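Side-chain contacts in Serine/threonine-protein kinase Tel1 (Chaetomium thermophilum, PDB 6SKY), which phosphorylates serine and threonine residues of proteins at the expense of ATP, and probably activates checkpoint signalling as a sensor of DNA damage: residues I2171-R2176 and A2210-W2215; T2186-L2191 and A2204-E2209; E2694-Q2699 and L2936-A2941; A2708-V2713 and S2931-L2936. All coordinates share one frame; numbering follows the deposited sequence.

Followed from the N terminus, the chain first enters the FAT region, where contact 1 ties the C-terminal end of helix 2154-2174 to helix 2203-2217. Contact 2 is nested inside the loop so closed and joins the intervening helix 2178-2189 to the same helix 2203-2217; a salt bridge from Arg2173 to Glu2209 connects the two contacts. The second pair follows in series, the centres of contacts 1 and 4 being about 53 Å apart. Contact 3 brings the FATC tail back to helix 2688-2697 of the kinase region, and contact 4, nested within it, brings the preceding part of that tail to helix 2703-2714. These two share Leu2936, and Ile2695 packs on Tyr2710 between them.

Contact 1: residues I2171-R2176 and A2210-W2215; sequences IFRFHR and AANALW
Arg2173 spans to Asn2212 between backbones whose nearest CA atoms, those of Arg2173 and Ala2213, are 8.7 Å apart. The arginine CB already points at the other helix. From it the chain runs out with CG anti to the backbone N (chi1 -174°), continues extended through CD, and then bends at chi3 (-57°), which lays the guanidinium beside the asparagine. NE is the first atom to meet it, 4.1 Å from Asn2212 CB; CZ comes closer, and NH1 ends 3.4 Å from the same CB, which sits over one face of the group, toward its rim. The setting is the alpha solenoid of the FAT region: helix 2154-2174 ends here in a Schellman motif at Arg2176, and helix 2203-2217 runs alongside. NH2 lies 4.0 Å from Asn2212 ND2, two nitrogens that make no hydrogen bond, with the amide plane turned 49° from the guanidinium. The charge is matched by Glu2209, one turn before Asn2212 on the same helix, in a salt bridge from NH1. A methionine here is likely to leave that carboxylate without its cation and Asn2212 CB without the flat group it lies against. Asn2212 OD1 turns to Lys2251 in a weak hydrogen bond.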
loop_
_atom_site.group_PDB
_atom_site.type_symbol
_atom_site.label_atom_id
_atom_site.label_comp_id
_atom_site.label_asym_id
_atom_site.label_seq_id
_atom_site.Cartn_x
_atom_site.Cartn_y
_atom_site.Cartn_z
ATOM N N ILE A 2171 4.190 22.201 -5.223
ATOM C CA ILE A 2171 3.364 21.758 -6.347
ATOM C C ILE A 2171 3.455 20.249 -6.521
ATOM O O ILE A 2171 2.440 19.568 -6.675
ATOM C CB ILE A 2171 3.757 22.489 -7.639
ATOM C CG1 ILE A 2171 3.553 23.982 -7.483
ATOM C CG2 ILE A 2171 2.917 22.006 -8.769
ATOM C CD1 ILE A 2171 4.216 24.778 -8.537
ATOM N N PHE A 2172 4.668 19.704 -6.513
ATOM C CA PHE A 2172 4.838 18.267 -6.685
ATOM C C PHE A 2172 4.233 17.486 -5.539
ATOM O O PHE A 2172 3.851 16.329 -5.718
ATOM C CB PHE A 2172 6.315 17.916 -6.810
ATOM C CG PHE A 2172 6.886 18.185 -8.157
ATOM C CD1 PHE A 2172 6.224 17.788 -9.287
ATOM C CD2 PHE A 2172 8.081 18.850 -8.290
ATOM C CE1 PHE A 2172 6.742 18.042 -10.520
ATOM C CE2 PHE A 2172 8.600 19.106 -9.518
ATOM C CZ PHE A 2172 7.932 18.703 -10.637
ATOM N N ARG A 2173 4.169 18.074 -4.350
ATOM C CA ARG A 2173 3.536 17.378 -3.245
ATOM C C ARG A 2173 2.043 17.228 -3.472
ATOM O O ARG A 2173 1.483 16.164 -3.203
ATOM C CB ARG A 2173 3.808 18.102 -1.935
ATOM C CG ARG A 2173 3.308 17.360 -0.727
ATOM C CD ARG A 2173 4.044 17.770 0.527
ATOM N NE ARG A 2173 5.483 17.590 0.413
ATOM C CZ ARG A 2173 6.350 18.590 0.419
ATOM N NH1 ARG A 2173 7.648 18.350 0.314
ATOM N NH2 ARG A 2173 5.915 19.834 0.542
ATOM N N PHE A 2174 1.372 18.269 -3.973
ATOM C CA PHE A 2174 -0.066 18.108 -4.190
ATOM C C PHE A 2174 -0.377 17.031 -5.226
ATOM O O PHE A 2174 -1.407 16.361 -5.136
ATOM C CB PHE A 2174 -0.731 19.414 -4.599
ATOM C CG PHE A 2174 -2.211 19.268 -4.842
ATOM C CD1 PHE A 2174 -3.099 19.259 -3.788
ATOM C CD2 PHE A 2174 -2.709 19.104 -6.117
ATOM C CE1 PHE A 2174 -4.454 19.104 -4.004
ATOM C CE2 PHE A 2174 -4.062 18.950 -6.335
ATOM C CZ PHE A 2174 -4.933 18.953 -5.278
ATOM N N HIS A 2175 0.476 16.858 -6.224
ATOM C CA HIS A 2175 0.237 15.841 -7.239
ATOM C C HIS A 2175 0.577 14.437 -6.776
ATOM O O HIS A 2175 0.447 13.503 -7.568
ATOM C CB HIS A 2175 1.044 16.140 -8.499
ATOM C CG HIS A 2175 0.409 17.139 -9.408
ATOM N ND1 HIS A 2175 0.242 18.458 -9.063
ATOM C CD2 HIS A 2175 -0.090 17.013 -10.656
ATOM C CE1 HIS A 2175 -0.338 19.101 -10.056
ATOM N NE2 HIS A 2175 -0.548 18.246 -11.037
ATOM N N ARG A 2176 1.028 14.271 -5.534
ATOM C CA ARG A 2176 1.458 12.978 -5.007
ATOM C C ARG A 2176 2.536 12.352 -5.882
ATOM O O ARG A 2176 2.501 11.159 -6.178
ATOM C CB ARG A 2176 0.279 12.020 -4.844
ATOM C CG ARG A 2176 -0.869 12.570 -4.034
ATOM C CD ARG A 2176 -0.464 12.809 -2.606
ATOM N NE ARG A 2176 -1.592 13.185 -1.762
ATOM C CZ ARG A 2176 -2.451 12.319 -1.234
ATOM N NH1 ARG A 2176 -3.445 12.751 -0.471
ATOM N NH2 ARG A 2176 -2.321 11.021 -1.475
ATOM N N ALA A 2210 13.325 18.306 3.523
ATOM C CA ALA A 2210 13.743 16.913 3.633
ATOM C C ALA A 2210 12.822 16.127 4.557
ATOM O O ALA A 2210 12.471 14.974 4.271
ATOM C CB ALA A 2210 15.179 16.841 4.125
ATOM N N ALA A 2211 12.421 16.733 5.673
ATOM C CA ALA A 2211 11.488 16.072 6.574
ATOM C C ALA A 2211 10.143 15.840 5.907
ATOM O O ALA A 2211 9.499 14.815 6.140
ATOM C CB ALA A 2211 11.317 16.892 7.844
ATOM N N ASN A 2212 9.695 16.779 5.077
ATOM C CA ASN A 2212 8.442 16.586 4.353
ATOM C C ASN A 2212 8.533 15.421 3.384
ATOM O O ASN A 2212 7.591 14.635 3.254
ATOM C CB ASN A 2212 8.067 17.855 3.607
ATOM C CG ASN A 2212 7.408 18.861 4.485
ATOM O OD1 ASN A 2212 6.701 18.508 5.413
ATOM N ND2 ASN A 2212 7.623 20.129 4.195
ATOM N N ALA A 2213 9.660 15.294 2.689
ATOM C CA ALA A 2213 9.845 14.155 1.797
ATOM C C ALA A 2213 9.796 12.840 2.565
ATOM O O ALA A 2213 9.113 11.891 2.159
ATOM C CB ALA A 2213 11.161 14.295 1.046
ATOM N N LEU A 2214 10.509 12.770 3.693
ATOM C CA LEU A 2214 10.463 11.571 4.528
ATOM C C LEU A 2214 9.042 11.244 4.956
ATOM O O LEU A 2214 8.594 10.105 4.830
ATOM C CB LEU A 2214 11.352 11.741 5.753
ATOM C CG LEU A 2214 12.846 11.594 5.523
ATOM C CD1 LEU A 2214 13.596 11.793 6.807
ATOM C CD2 LEU A 2214 13.132 10.249 4.944
ATOM N N TRP A 2215 8.316 12.232 5.469
ATOM C CA TRP A 2215 6.957 11.983 5.929
ATOM C C TRP A 2215 6.069 11.496 4.803
ATOM O O TRP A 2215 5.183 10.667 5.023
ATOM C CB TRP A 2215 6.361 13.242 6.543
ATOM C CG TRP A 2215 4.951 13.074 6.991
ATOM C CD1 TRP A 2215 3.836 13.378 6.290
ATOM C CD2 TRP A 2215 4.506 12.567 8.250
ATOM N NE1 TRP A 2215 2.721 13.095 7.025
ATOM C CE2 TRP A 2215 3.108 12.591 8.235
ATOM C CE3 TRP A 2215 5.156 12.093 9.388
ATOM C CZ2 TRP A 2215 2.351 12.164 9.307
ATOM C CZ3 TRP A 2215 4.403 11.671 10.445
ATOM C CH2 TRP A 2215 3.018 11.708 10.401
#

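Contact 2: residues T2186-L2191 and A2204-E2209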
loop_
_atom_site.group_PDB
_atom_site.type_symbol
_atom_site.label_atom_id
_atom_site.label_comp_id
_atom_site.label_asym_id
_atom_site.label_seq_id
_atom_site.Cartn_x
_atom_site.Cartn_y
_atom_site.Cartn_z
ATOM N N THR A 2186 16.707 16.162 -2.360
ATOM C CA THR A 2186 18.116 15.788 -2.428
ATOM C C THR A 2186 18.947 16.890 -3.074
ATOM O O THR A 2186 20.003 17.279 -2.558
ATOM C CB THR A 2186 18.279 14.489 -3.202
ATOM O OG1 THR A 2186 17.485 13.471 -2.596
ATOM C CG2 THR A 2186 19.701 14.065 -3.157
ATOM N N ALA A 2187 18.485 17.401 -4.215
ATOM C CA ALA A 2187 19.210 18.465 -4.892
ATOM C C ALA A 2187 19.276 19.732 -4.058
ATOM O O ALA A 2187 20.216 20.511 -4.204
ATOM C CB ALA A 2187 18.562 18.752 -6.238
ATOM N N LEU A 2188 18.289 19.970 -3.196
ATOM C CA LEU A 2188 18.339 21.131 -2.314
ATOM C C LEU A 2188 19.328 20.921 -1.183
ATOM O O LEU A 2188 20.066 21.839 -0.824
ATOM C CB LEU A 2188 16.958 21.422 -1.741
ATOM C CG LEU A 2188 16.016 22.365 -2.472
ATOM C CD1 LEU A 2188 14.644 22.223 -1.891
ATOM C CD2 LEU A 2188 16.495 23.776 -2.334
ATOM N N SER A 2189 19.340 19.728 -0.593
ATOM C CA SER A 2189 20.294 19.447 0.467
ATOM C C SER A 2189 21.721 19.529 -0.035
ATOM O O SER A 2189 22.632 19.843 0.736
ATOM C CB SER A 2189 20.027 18.073 1.064
ATOM O OG SER A 2189 18.815 18.059 1.779
ATOM N N ASP A 2190 21.944 19.245 -1.316
ATOM C CA ASP A 2190 23.298 19.378 -1.843
ATOM C C ASP A 2190 23.743 20.823 -2.024
ATOM O O ASP A 2190 24.924 21.057 -2.286
ATOM C CB ASP A 2190 23.420 18.642 -3.166
ATOM C CG ASP A 2190 23.431 17.157 -2.984
ATOM O OD1 ASP A 2190 23.039 16.698 -1.897
ATOM O OD2 ASP A 2190 23.841 16.443 -3.915
ATOM N N LEU A 2191 22.850 21.790 -1.887
ATOM C CA LEU A 2191 23.187 23.191 -2.070
ATOM C C LEU A 2191 23.590 23.885 -0.783
ATOM O O LEU A 2191 23.974 25.052 -0.832
ATOM C CB LEU A 2191 22.003 23.943 -2.674
ATOM C CG LEU A 2191 21.986 24.236 -4.167
ATOM C CD1 LEU A 2191 22.515 23.074 -4.953
ATOM C CD2 LEU A 2191 20.579 24.543 -4.583
ATOM N N ALA A 2204 17.324 25.643 7.650
ATOM C CA ALA A 2204 16.084 25.243 8.300
ATOM C C ALA A 2204 14.999 24.915 7.285
ATOM O O ALA A 2204 14.304 23.907 7.423
ATOM C CB ALA A 2204 15.614 26.335 9.247
ATOM N N ALA A 2205 14.851 25.735 6.247
ATOM C CA ALA A 2205 13.834 25.464 5.235
ATOM C C ALA A 2205 14.182 24.233 4.412
ATOM O O ALA A 2205 13.299 23.452 4.041
ATOM C CB ALA A 2205 13.666 26.678 4.337
ATOM N N ILE A 2206 15.466 24.019 4.147
ATOM C CA ILE A 2206 15.876 22.867 3.360
ATOM C C ILE A 2206 15.744 21.585 4.170
ATOM O O ILE A 2206 15.324 20.542 3.650
ATOM C CB ILE A 2206 17.303 23.088 2.840
ATOM C CG1 ILE A 2206 17.287 24.164 1.761
ATOM C CG2 ILE A 2206 17.869 21.815 2.306
ATOM C CD1 ILE A 2206 18.627 24.542 1.262
ATOM N N LYS A 2207 16.053 21.644 5.464
ATOM C CA LYS A 2207 15.858 20.470 6.301
ATOM C C LYS A 2207 14.384 20.195 6.542
ATOM O O LYS A 2207 13.988 19.031 6.655
ATOM C CB LYS A 2207 16.612 20.636 7.613
ATOM C CG LYS A 2207 18.106 20.479 7.447
ATOM C CD LYS A 2207 18.836 20.543 8.770
ATOM C CE LYS A 2207 18.668 21.894 9.427
ATOM N NZ LYS A 2207 19.387 21.992 10.721
ATOM N N MET A 2208 13.547 21.228 6.577
ATOM C CA MET A 2208 12.117 20.980 6.665
ATOM C C MET A 2208 11.575 20.363 5.388
ATOM O O MET A 2208 10.666 19.531 5.441
ATOM C CB MET A 2208 11.379 22.267 6.980
ATOM C CG MET A 2208 9.885 22.108 6.965
ATOM S SD MET A 2208 9.081 23.400 7.892
ATOM C CE MET A 2208 10.139 23.402 9.321
ATOM N N GLU A 2209 12.120 20.735 4.233
ATOM C CA GLU A 2209 11.720 20.067 3.001
ATOM C C GLU A 2209 12.135 18.602 3.005
ATOM O O GLU A 2209 11.386 17.734 2.544
ATOM C CB GLU A 2209 12.308 20.793 1.800
ATOM C CG GLU A 2209 11.982 20.143 0.481
ATOM C CD GLU A 2209 10.511 19.795 0.349
ATOM O OE1 GLU A 2209 9.662 20.643 0.704
ATOM O OE2 GLU A 2209 10.202 18.670 -0.106
#
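Ile2206 meets Leu2188 and Ser2189 with both of its branches, a consequence of its first torsion: at chi1 -71° CG1 stands beside the backbone N, while CG2 is anti to that N. CG2 is thereby brought to the backbone of the facing helix, 3.9 Å from Ser2189 CA, and CD1, carried outward on the extended CG1 arm, comes to rest 3.7 Å from the carbonyl O of Leu2188. The leucine answers with its own side chain, whose CB lies 4.2 Å from Ile2206 CG2 and whose CD2 borders CG1, the two side chains crossing at a slant. Helices 2178-2189 and 2203-2217 run in broadly opposite senses here, neighbours in the alpha solenoid of the FAT region, and their CA atoms approach to 6.3 Å at Ser2189 and Ile2206. Leu2188 CD1 lies 4.1 Å from Glu2209 CG, the two side chains crossing at about a right angle. It is the methylene that packs: the glutamate bends at chi2 (48°), and its carboxylate is engaged by Arg2173 of contact 1 and, weakly, by Ser2169. Ser2189 OG also borders Ile2206 CG2 but gives its hydrogen bond to Ser2185 O. Thr2186 packs on Ala1961 of the second subunit.

Contact 3: residues E2694-Q2699 and L2936-A2941; sequences EIANAQ and LYSGWA
Ala2696 and Ser2938 mark the closest approach of the two backbones, their CA atoms 5.5 Å apart. On one side is the C-terminal part of helix 2688-2697; on the other, a type I beta turn runs from Tyr2937 to Trp2940, with a weak hydrogen bond from Trp2940 N back to Tyr2937 O. Ser2938, at the second position of the turn, is directed at the helix. Its CB lies 3.7 Å from Ile2695 CG2, the branch anti to the isoleucine backbone N, and its OG, standing between its own N and carbonyl carbon (chi1 75°), comes 3.7 Å from Ala2696 CB. The turn belongs to the FATC tail and the helix to the PI3/PI4-kinase family region, so the contact packs the end of the chain back on the kinase domain. Gln2699, extended throughout, carries OE1 to 4.2 Å from Tyr2937 CE1, with the amide and ring planes 84° apart. Although Tyr2937 CB points away from the helix, its ring swings back far enough to meet the glutamine; Gly2939 N lies over one face of it. The tyrosine side chain is about 9 Å from the bound ATP analogue and is not among the residues that line its pocket.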
loop_
_atom_site.group_PDB
_atom_site.type_symbol
_atom_site.label_atom_id
_atom_site.label_comp_id
_atom_site.label_asym_id
_atom_site.label_seq_id
_atom_site.Cartn_x
_atom_site.Cartn_y
_atom_site.Cartn_z
ATOM N N GLU A 2694 -48.401 -3.174 -18.702
ATOM C CA GLU A 2694 -48.065 -4.587 -18.581
ATOM C C GLU A 2694 -47.263 -4.858 -17.322
ATOM O O GLU A 2694 -47.390 -5.926 -16.717
ATOM C CB GLU A 2694 -47.304 -5.061 -19.813
ATOM C CG GLU A 2694 -48.187 -5.796 -20.794
ATOM C CD GLU A 2694 -47.537 -6.006 -22.140
ATOM O OE1 GLU A 2694 -46.479 -6.666 -22.198
ATOM O OE2 GLU A 2694 -48.089 -5.507 -23.143
ATOM N N ILE A 2695 -46.429 -3.912 -16.907
ATOM C CA ILE A 2695 -45.685 -4.135 -15.678
ATOM C C ILE A 2695 -46.573 -3.932 -14.457
ATOM O O ILE A 2695 -46.417 -4.635 -13.454
ATOM C CB ILE A 2695 -44.439 -3.238 -15.655
ATOM C CG1 ILE A 2695 -43.322 -3.907 -16.441
ATOM C CG2 ILE A 2695 -43.980 -2.960 -14.249
ATOM C CD1 ILE A 2695 -42.053 -3.135 -16.438
ATOM N N ALA A 2696 -47.536 -3.010 -14.522
ATOM C CA ALA A 2696 -48.390 -2.754 -13.368
ATOM C C ALA A 2696 -49.421 -3.854 -13.166
ATOM O O ALA A 2696 -49.845 -4.097 -12.033
ATOM C CB ALA A 2696 -49.090 -1.411 -13.514
ATOM N N ASN A 2697 -49.847 -4.523 -14.234
ATOM C CA ASN A 2697 -50.823 -5.592 -14.064
ATOM C C ASN A 2697 -50.231 -6.770 -13.308
ATOM O O ASN A 2697 -50.936 -7.430 -12.541
ATOM C CB ASN A 2697 -51.359 -6.047 -15.415
ATOM C CG ASN A 2697 -52.341 -5.067 -16.004
ATOM O OD1 ASN A 2697 -52.981 -4.307 -15.281
ATOM N ND2 ASN A 2697 -52.467 -5.076 -17.322
ATOM N N ALA A 2698 -48.956 -7.064 -13.517
ATOM C CA ALA A 2698 -48.320 -8.165 -12.801
ATOM C C ALA A 2698 -47.626 -7.691 -11.536
ATOM O O ALA A 2698 -46.498 -8.072 -11.258
ATOM C CB ALA A 2698 -47.336 -8.879 -13.715
ATOM N N GLN A 2699 -48.313 -6.896 -10.726
ATOM C CA GLN A 2699 -47.718 -6.364 -9.512
ATOM C C GLN A 2699 -48.105 -7.153 -8.276
ATOM O O GLN A 2699 -47.372 -7.131 -7.283
ATOM C CB GLN A 2699 -48.120 -4.898 -9.334
ATOM C CG GLN A 2699 -47.543 -4.231 -8.114
ATOM C CD GLN A 2699 -47.816 -2.748 -8.083
ATOM O OE1 GLN A 2699 -47.814 -2.085 -9.116
ATOM N NE2 GLN A 2699 -48.051 -2.217 -6.893
ATOM N N LEU A 2936 -39.428 -3.531 -9.190
ATOM C CA LEU A 2936 -39.573 -2.126 -8.871
ATOM C C LEU A 2936 -40.954 -1.638 -9.280
ATOM O O LEU A 2936 -41.622 -2.229 -10.126
ATOM C CB LEU A 2936 -38.496 -1.298 -9.567
ATOM C CG LEU A 2936 -37.082 -1.403 -9.015
ATOM C CD1 LEU A 2936 -36.137 -0.663 -9.894
ATOM C CD2 LEU A 2936 -37.024 -0.841 -7.639
ATOM N N TYR A 2937 -41.380 -0.547 -8.655
ATOM C CA TYR A 2937 -42.681 0.033 -8.946
ATOM C C TYR A 2937 -42.769 0.445 -10.409
ATOM O O TYR A 2937 -41.776 0.824 -11.028
ATOM C CB TYR A 2937 -42.924 1.232 -8.040
ATOM C CG TYR A 2937 -44.241 1.913 -8.252
ATOM C CD1 TYR A 2937 -45.423 1.211 -8.166
ATOM C CD2 TYR A 2937 -44.305 3.266 -8.510
ATOM C CE1 TYR A 2937 -46.625 1.829 -8.353
ATOM C CE2 TYR A 2937 -45.501 3.891 -8.693
ATOM C CZ TYR A 2937 -46.658 3.168 -8.616
ATOM O OH TYR A 2937 -47.861 3.793 -8.805
ATOM N N SER A 2938 -43.977 0.371 -10.964
ATOM C CA SER A 2938 -44.148 0.599 -12.394
ATOM C C SER A 2938 -43.949 2.057 -12.775
ATOM O O SER A 2938 -43.577 2.347 -13.915
ATOM C CB SER A 2938 -45.525 0.132 -12.836
ATOM O OG SER A 2938 -46.518 1.040 -12.418
ATOM N N GLY A 2939 -44.204 2.988 -11.857
ATOM C CA GLY A 2939 -43.963 4.388 -12.143
ATOM C C GLY A 2939 -42.500 4.755 -12.167
ATOM O O GLY A 2939 -42.137 5.775 -12.754
ATOM N N TRP A 2940 -41.666 3.965 -11.505
ATOM C CA TRP A 2940 -40.214 3.965 -11.633
ATOM C C TRP A 2940 -39.926 3.192 -12.902
ATOM O O TRP A 2940 -39.806 1.971 -12.884
ATOM C CB TRP A 2940 -39.598 3.288 -10.420
ATOM C CG TRP A 2940 -38.211 3.646 -10.030
ATOM C CD1 TRP A 2940 -37.848 4.443 -9.004
ATOM C CD2 TRP A 2940 -37.000 3.160 -10.606
ATOM N NE1 TRP A 2940 -36.492 4.511 -8.912
ATOM C CE2 TRP A 2940 -35.945 3.726 -9.888
ATOM C CE3 TRP A 2940 -36.705 2.310 -11.668
ATOM C CZ2 TRP A 2940 -34.622 3.475 -10.197
ATOM C CZ3 TRP A 2940 -35.395 2.065 -11.969
ATOM C CH2 TRP A 2940 -34.370 2.644 -11.240
ATOM N N ALA A 2941 -39.843 3.885 -14.029
ATOM C CA ALA A 2941 -39.859 3.170 -15.297
ATOM C C ALA A 2941 -38.570 2.399 -15.515
ATOM O O ALA A 2941 -37.613 2.927 -16.081
ATOM C CB ALA A 2941 -40.084 4.142 -16.449
#

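Contact 4: residues A2708-V2713 and S2931-L2936; sequences AVYRRV and SNLAVL
The hydroxyl of Tyr2710 rests against Leu2933, with Tyr2710 OH 3.7 Å from Leu2933 CB and 3.8 Å from Leu2933 CD1, and it also makes a weak hydrogen bond to the carbonyl O of Ala2942, near the end of the chain. A single polar atom thus sits at the junction of two parts of the FATC tail, and the Leu2933 carbons beside it offer no bond. The ring gets there because CG stands anti to the backbone N of Tyr2710 (chi1 178°), which sends the side chain out from helix 2703-2714 toward the tail. Along its length it meets Ala2934 first: the two CB atoms are 3.7 Å apart. Farther out, Ala2934 CA lies over one face of the ring, 4.2 Å from its centroid and 23° off the normal, a CH-pi contact. The carbonyl O of Leu2933 stands above the same face, likewise offset toward the rim, 4.0 Å from Tyr2710 CE2. Ile2695 of helix 2688-2697 also packs on the ring, so the tyrosine sits where its own helix, that helix and the tail meet. With a serine in place of Tyr2710, the Ala2942 carbonyl would probably lose its hydroxyl partner, and a gap would open beneath Ala2934 and Leu2933. The chemistry is mainly that of an aromatic side chain packed by shape, with no hydrogen bond between the two segments; its one polar group takes a weak bond farther along the tail, consistent with cohesion here resting chiefly on apolar burial.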
loop_
_atom_site.group_PDB
_atom_site.type_symbol
_atom_site.label_atom_id
_atom_site.label_comp_id
_atom_site.label_asym_id
_atom_site.label_seq_id
_atom_site.Cartn_x
_atom_site.Cartn_y
_atom_site.Cartn_z
ATOM N N ALA A 2708 -40.688 -12.725 -15.467
ATOM C CA ALA A 2708 -40.993 -13.158 -16.825
ATOM C C ALA A 2708 -41.653 -12.046 -17.626
ATOM O O ALA A 2708 -41.305 -11.825 -18.792
ATOM C CB ALA A 2708 -41.883 -14.392 -16.790
ATOM N N VAL A 2709 -42.600 -11.331 -17.018
ATOM C CA VAL A 2709 -43.254 -10.222 -17.705
ATOM C C VAL A 2709 -42.256 -9.115 -18.003
ATOM O O VAL A 2709 -42.300 -8.487 -19.066
ATOM C CB VAL A 2709 -44.437 -9.708 -16.872
ATOM C CG1 VAL A 2709 -44.921 -8.390 -17.404
ATOM C CG2 VAL A 2709 -45.551 -10.713 -16.900
ATOM N N TYR A 2710 -41.327 -8.871 -17.083
ATOM C CA TYR A 2710 -40.340 -7.826 -17.309
ATOM C C TYR A 2710 -39.406 -8.180 -18.457
ATOM O O TYR A 2710 -39.082 -7.322 -19.283
ATOM C CB TYR A 2710 -39.553 -7.576 -16.034
ATOM C CG TYR A 2710 -38.474 -6.552 -16.192
ATOM C CD1 TYR A 2710 -37.155 -6.930 -16.302
ATOM C CD2 TYR A 2710 -38.772 -5.209 -16.234
ATOM C CE1 TYR A 2710 -36.174 -6.010 -16.448
ATOM C CE2 TYR A 2710 -37.793 -4.283 -16.380
ATOM C CZ TYR A 2710 -36.496 -4.689 -16.487
ATOM O OH TYR A 2710 -35.495 -3.773 -16.636
ATOM N N ARG A 2711 -38.951 -9.431 -18.526
ATOM C CA ARG A 2711 -38.121 -9.833 -19.655
ATOM C C ARG A 2711 -38.887 -9.722 -20.962
ATOM O O ARG A 2711 -38.350 -9.250 -21.971
ATOM C CB ARG A 2711 -37.612 -11.253 -19.468
ATOM C CG ARG A 2711 -36.596 -11.407 -18.382
ATOM C CD ARG A 2711 -36.064 -12.812 -18.382
ATOM N NE ARG A 2711 -35.355 -13.131 -17.153
ATOM C CZ ARG A 2711 -34.050 -12.968 -16.987
ATOM N NH1 ARG A 2711 -33.485 -13.286 -15.835
ATOM N NH2 ARG A 2711 -33.313 -12.487 -17.975
ATOM N N ARG A 2712 -40.149 -10.146 -20.962
ATOM C CA ARG A 2712 -40.956 -10.054 -22.170
ATOM C C ARG A 2712 -41.126 -8.610 -22.617
ATOM O O ARG A 2712 -41.156 -8.326 -23.817
ATOM C CB ARG A 2712 -42.314 -10.698 -21.927
ATOM C CG ARG A 2712 -43.162 -10.858 -23.158
ATOM C CD ARG A 2712 -44.631 -10.944 -22.802
ATOM N NE ARG A 2712 -44.847 -11.446 -21.448
ATOM C CZ ARG A 2712 -44.795 -12.728 -21.104
ATOM N NH1 ARG A 2712 -45.006 -13.087 -19.847
ATOM N NH2 ARG A 2712 -44.517 -13.650 -22.014
ATOM N N VAL A 2713 -41.248 -7.683 -21.672
ATOM C CA VAL A 2713 -41.463 -6.287 -22.038
ATOM C C VAL A 2713 -40.173 -5.634 -22.512
ATOM O O VAL A 2713 -40.184 -4.851 -23.463
ATOM C CB VAL A 2713 -42.092 -5.520 -20.863
ATOM C CG1 VAL A 2713 -41.486 -4.147 -20.729
ATOM C CG2 VAL A 2713 -43.575 -5.401 -21.068
ATOM N N SER A 2931 -33.316 -9.196 -11.815
ATOM C CA SER A 2931 -34.155 -9.629 -10.712
ATOM C C SER A 2931 -34.415 -8.523 -9.703
ATOM O O SER A 2931 -35.313 -8.665 -8.872
ATOM C CB SER A 2931 -33.520 -10.822 -10.011
ATOM O OG SER A 2931 -32.388 -10.432 -9.266
ATOM N N ASN A 2932 -33.646 -7.440 -9.743
ATOM C CA ASN A 2932 -33.925 -6.274 -8.919
ATOM C C ASN A 2932 -34.766 -5.247 -9.643
ATOM O O ASN A 2932 -35.566 -4.557 -9.012
ATOM C CB ASN A 2932 -32.629 -5.605 -8.474
ATOM C CG ASN A 2932 -31.818 -6.470 -7.574
ATOM O OD1 ASN A 2932 -32.161 -7.619 -7.330
ATOM N ND2 ASN A 2932 -30.725 -5.931 -7.071
ATOM N N LEU A 2933 -34.591 -5.125 -10.952
ATOM C CA LEU A 2933 -35.348 -4.166 -11.732
ATOM C C LEU A 2933 -36.749 -4.649 -12.047
ATOM O O LEU A 2933 -37.606 -3.832 -12.384
ATOM C CB LEU A 2933 -34.609 -3.852 -13.030
ATOM C CG LEU A 2933 -33.281 -3.112 -12.923
ATOM C CD1 LEU A 2933 -32.670 -2.997 -14.277
ATOM C CD2 LEU A 2933 -33.481 -1.744 -12.345
ATOM N N ALA A 2934 -37.006 -5.946 -11.943
ATOM C CA ALA A 2934 -38.311 -6.471 -12.301
ATOM C C ALA A 2934 -39.341 -6.287 -11.206
ATOM O O ALA A 2934 -40.539 -6.338 -11.491
ATOM C CB ALA A 2934 -38.204 -7.948 -12.646
ATOM N N VAL A 2935 -38.909 -6.072 -9.972
ATOM C CA VAL A 2935 -39.803 -5.920 -8.837
ATOM C C VAL A 2935 -39.861 -4.470 -8.361
ATOM O O VAL A 2935 -40.294 -4.202 -7.249
ATOM C CB VAL A 2935 -39.408 -6.866 -7.697
ATOM C CG1 VAL A 2935 -39.487 -8.287 -8.165
ATOM C CG2 VAL A 2935 -38.021 -6.557 -7.232
ATOM N N LEU A 2936 -39.428 -3.531 -9.190
ATOM C CA LEU A 2936 -39.573 -2.126 -8.871
ATOM C C LEU A 2936 -40.954 -1.638 -9.280
ATOM O O LEU A 2936 -41.622 -2.229 -10.126
ATOM C CB LEU A 2936 -38.496 -1.298 -9.567
ATOM C CG LEU A 2936 -37.082 -1.403 -9.015
ATOM C CD1 LEU A 2936 -36.137 -0.663 -9.894
ATOM C CD2 LEU A 2936 -37.024 -0.841 -7.639
#